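Local atomic coordinates of putative C39-like peptidase (Bacillus anthracis, PDB entry 3ERV), a protein that is of unproven function but probably cleaves peptide bonds as a C39-like cysteine peptidase of the papain clan. Residues 150-155 and 174-179. Residues are numbered along the deposited sequence; the frame is centred on the assembly and turned at random.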
ATOM      1  N   ASN A 150       0.282  -4.452   7.990  1.00 51.86           N
ATOM      2  CA  ASN A 150       0.278  -5.928   7.968  1.00 51.82           C
ATOM      3  C   ASN A 150      -1.157  -6.457   7.967  1.00 52.00           C
ATOM      4  O   ASN A 150      -2.076  -5.757   8.375  1.00 51.23           O
ATOM      5  CB  ASN A 150       1.092  -6.523   9.124  1.00 52.43           C
ATOM      6  CG  ASN A 150       0.332  -6.456  10.450  1.00 50.93           C
ATOM      7  OD1 ASN A 150      -0.564  -7.255  10.708  1.00 53.44           O
ATOM      8  ND2 ASN A 150       0.638  -5.466  11.236  1.00 46.20           N
ATOM      9  N   ALA A 151      -1.342  -7.690   7.505  1.00 53.41           N
ATOM     10  CA  ALA A 151      -2.688  -8.233   7.284  1.00 54.81           C
ATOM     11  C   ALA A 151      -3.634  -8.235   8.516  1.00 56.29           C
ATOM     12  O   ALA A 151      -4.869  -8.279   8.341  1.00 56.38           O
ATOM     13  CB  ALA A 151      -2.587  -9.610   6.680  1.00 54.77           C
ATOM     14  N   THR A 152      -3.071  -8.167   9.739  1.00 56.48           N
ATOM     15  CA  THR A 152      -3.894  -8.165  10.971  1.00 57.07           C
ATOM     16  C   THR A 152      -4.343  -6.771  11.370  1.00 57.72           C
ATOM     17  O   THR A 152      -5.219  -6.615  12.228  1.00 58.02           O
ATOM     18  CB  THR A 152      -3.140  -8.708  12.234  1.00 56.72           C
ATOM     19  OG1 THR A 152      -2.207  -7.724  12.701  1.00 54.77           O
ATOM     20  CG2 THR A 152      -2.430 -10.025  11.949  1.00 57.04           C
ATOM     21  N   PHE A 153      -3.728  -5.750  10.779  1.00 57.38           N
ATOM     22  CA  PHE A 153      -4.064  -4.387  11.125  1.00 56.40           C
ATOM     23  C   PHE A 153      -3.837  -4.096  12.613  1.00 57.31           C
ATOM     24  O   PHE A 153      -4.479  -3.212  13.189  1.00 56.27           O
ATOM     25  CB  PHE A 153      -5.502  -4.084  10.732  1.00 56.72           C
ATOM     26  CG  PHE A 153      -5.805  -4.381   9.283  1.00 57.03           C
ATOM     27  CD1 PHE A 153      -5.073  -3.763   8.260  1.00 56.55           C
ATOM     28  CD2 PHE A 153      -6.805  -5.271   8.940  1.00 55.13           C
ATOM     29  CE1 PHE A 153      -5.333  -4.053   6.939  1.00 55.45           C
ATOM     30  CE2 PHE A 153      -7.074  -5.554   7.613  1.00 56.68           C
ATOM     31  CZ  PHE A 153      -6.325  -4.949   6.610  1.00 54.58           C
ATOM     32  N   ALA A 154      -2.918  -4.841  13.226  1.00 57.54           N
ATOM     33  CA  ALA A 154      -2.499  -4.565  14.597  1.00 58.30           C
ATOM     34  C   ALA A 154      -1.007  -4.777  14.684  1.00 58.30           C
ATOM     35  O   ALA A 154      -0.419  -5.491  13.854  1.00 57.26           O
ATOM     36  CB  ALA A 154      -3.252  -5.465  15.606  1.00 58.09           C
ATOM     37  N   PRO A 155      -0.375  -4.139  15.681  1.00 59.10           N
ATOM     38  CA  PRO A 155       1.078  -4.253  15.834  1.00 59.40           C
ATOM     39  C   PRO A 155       1.503  -5.723  15.993  1.00 60.46           C
ATOM     40  O   PRO A 155       0.763  -6.570  16.562  1.00 60.41           O
ATOM     41  CB  PRO A 155       1.365  -3.427  17.090  1.00 59.92           C
ATOM     42  CG  PRO A 155       0.203  -2.435  17.144  1.00 60.48           C
ATOM     43  CD  PRO A 155      -0.981  -3.213  16.654  1.00 58.93           C
ATOM     44  N   THR A 174       8.005  -8.779   6.977  1.00 52.97           N
ATOM     45  CA  THR A 174       7.164  -9.765   7.582  1.00 53.52           C
ATOM     46  C   THR A 174       6.269 -10.316   6.488  1.00 53.94           C
ATOM     47  O   THR A 174       5.742  -9.538   5.705  1.00 52.87           O
ATOM     48  CB  THR A 174       6.266  -9.204   8.736  1.00 53.14           C
ATOM     49  OG1 THR A 174       5.281 -10.196   9.041  1.00 55.98           O
ATOM     50  CG2 THR A 174       5.536  -7.905   8.347  1.00 52.62           C
ATOM     51  N   TYR A 175       6.058 -11.638   6.462  1.00 54.47           N
ATOM     52  CA  TYR A 175       5.218 -12.231   5.421  1.00 56.06           C
ATOM     53  C   TYR A 175       3.738 -11.997   5.672  1.00 55.47           C
ATOM     54  O   TYR A 175       2.885 -12.547   5.002  1.00 56.95           O
ATOM     55  CB  TYR A 175       5.537 -13.712   5.249  1.00 58.06           C
ATOM     56  CG  TYR A 175       7.014 -14.018   5.443  1.00 61.77           C
ATOM     57  CD1 TYR A 175       7.922 -13.924   4.379  1.00 64.67           C
ATOM     58  CD2 TYR A 175       7.503 -14.405   6.706  1.00 69.04           C
ATOM     59  CE1 TYR A 175       9.282 -14.218   4.562  1.00 67.68           C
ATOM     60  CE2 TYR A 175       8.864 -14.714   6.912  1.00 69.40           C
ATOM     61  CZ  TYR A 175       9.746 -14.607   5.839  1.00 71.48           C
ATOM     62  OH  TYR A 175      11.084 -14.906   6.048  1.00 73.65           O
ATOM     63  N   ASN A 176       3.467 -11.172   6.658  1.00 54.35           N
ATOM     64  CA  ASN A 176       2.163 -10.604   6.949  1.00 54.65           C
ATOM     65  C   ASN A 176       1.964  -9.280   6.165  1.00 52.77           C
ATOM     66  O   ASN A 176       0.916  -8.663   6.275  1.00 52.08           O
ATOM     67  CB  ASN A 176       2.189 -10.171   8.453  1.00 55.19           C
ATOM     68  CG  ASN A 176       1.916 -11.300   9.396  1.00 60.66           C
ATOM     69  OD1 ASN A 176       0.769 -11.498   9.796  1.00 66.95           O
ATOM     70  ND2 ASN A 176       2.965 -12.051   9.781  1.00 63.89           N
ATOM     71  N   GLU A 177       3.013  -8.790   5.492  1.00 51.30           N
ATOM     72  CA  GLU A 177       2.939  -7.473   4.809  1.00 51.10           C
ATOM     73  C   GLU A 177       1.687  -7.403   3.952  1.00 49.54           C
ATOM     74  O   GLU A 177       1.366  -8.347   3.232  1.00 49.12           O
ATOM     75  CB  GLU A 177       4.166  -7.220   3.902  1.00 51.06           C
ATOM     76  CG  GLU A 177       4.173  -5.824   3.193  1.00 53.12           C
ATOM     77  CD  GLU A 177       3.752  -5.819   1.700  1.00 54.01           C
ATOM     78  OE1 GLU A 177       3.422  -6.880   1.126  1.00 54.25           O
ATOM     79  OE2 GLU A 177       3.730  -4.714   1.093  1.00 55.06           O
ATOM     80  N   HIS A 178       1.012  -6.268   4.012  1.00 49.15           N
ATOM     81  CA  HIS A 178      -0.201  -6.054   3.275  1.00 48.90           C
ATOM     82  C   HIS A 178      -0.367  -4.581   2.841  1.00 48.67           C
ATOM     83  O   HIS A 178       0.300  -3.653   3.358  1.00 49.15           O
ATOM     84  CB  HIS A 178      -1.393  -6.537   4.106  1.00 48.78           C
ATOM     85  CG  HIS A 178      -2.663  -6.703   3.311  1.00 50.07           C
ATOM     86  ND1 HIS A 178      -2.684  -7.218   2.026  1.00 51.48           N
ATOM     87  CD2 HIS A 178      -3.953  -6.420   3.618  1.00 51.25           C
ATOM     88  CE1 HIS A 178      -3.927  -7.251   1.581  1.00 51.10           C
ATOM     89  NE2 HIS A 178      -4.718  -6.765   2.525  1.00 52.88           N
ATOM     90  N   CYS A 179      -1.259  -4.338   1.888  1.00 47.70           N
ATOM     91  CA  CYS A 179      -1.430  -2.965   1.406  1.00 45.19           C
ATOM     92  C   CYS A 179      -2.879  -2.745   1.099  1.00 44.54           C
ATOM     93  O   CYS A 179      -3.508  -3.563   0.452  1.00 44.68           O
ATOM     94  CB  CYS A 179      -0.552  -2.721   0.168  1.00 44.98           C
ATOM     95  SG  CYS A 179      -0.753  -1.085  -0.551  1.00 42.96           S
TER
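Asn-150 faces Glu-177 as an antiparallel, non-hydrogen-bonded pair, their CA atoms 4.4 Å apart and their side chains diverging. Its CB packs against the turn that leads into strand 177-185, 3.6 Å from Asn-176 O and a little farther from Asn-176 CB. With CG set between the backbone N and the carbonyl carbon (chi1 77°), the Asn-150 amide serves its own loop: OD1 takes both the N-H and the hydroxyl of Thr-152, the N-H bond making an Asx turn and the hydroxyl coming in the carbonyl plane on a lone pair. ND2 reaches on to the carbonyl of Ala-154, and these bonds add to the Phe-153 N to Asn-150 O bond of the type I turn 150-153.

At Ala-151 comes the hydrogen bond that joins the two segments, N to Asn-176 O at 2.7 Å, in the plane of the acceptor carbonyl. This same N packs 3.6 Å from His-178 CB. Thr-152 meets the second segment through its methyl: CG2 lies 4.1 Å from Asn-176 OD1, the two side chains running obliquely to each other, while OG1 also accepts from Ala-154 N in an ST turn. Behind Asn-176, Thr-174 OG1 accepts from Asn-176 N, a second ST turn, and from its ND2, bracing the type I turn 174-177. Phe-153 then brings CZ to the edge of the imidazole, near its plane, 4.1 Å from His-178 CD2.

His-178 NE2 hydrogen-bonds Asp-194, and its side chain touches Cys-50 on helix 50-61, an arrangement consistent with the Cys-His-Asp triad expected of a C39 peptidase. Phe-153 also touches Asp-194, so it borders the probable active site. The contact lies where strand 145-150 ends beside the start of strand 177-185, with helix 206-215 packing against Asn-150 through Ala-212 and against Ala-154 and Pro-155 through Lys-208.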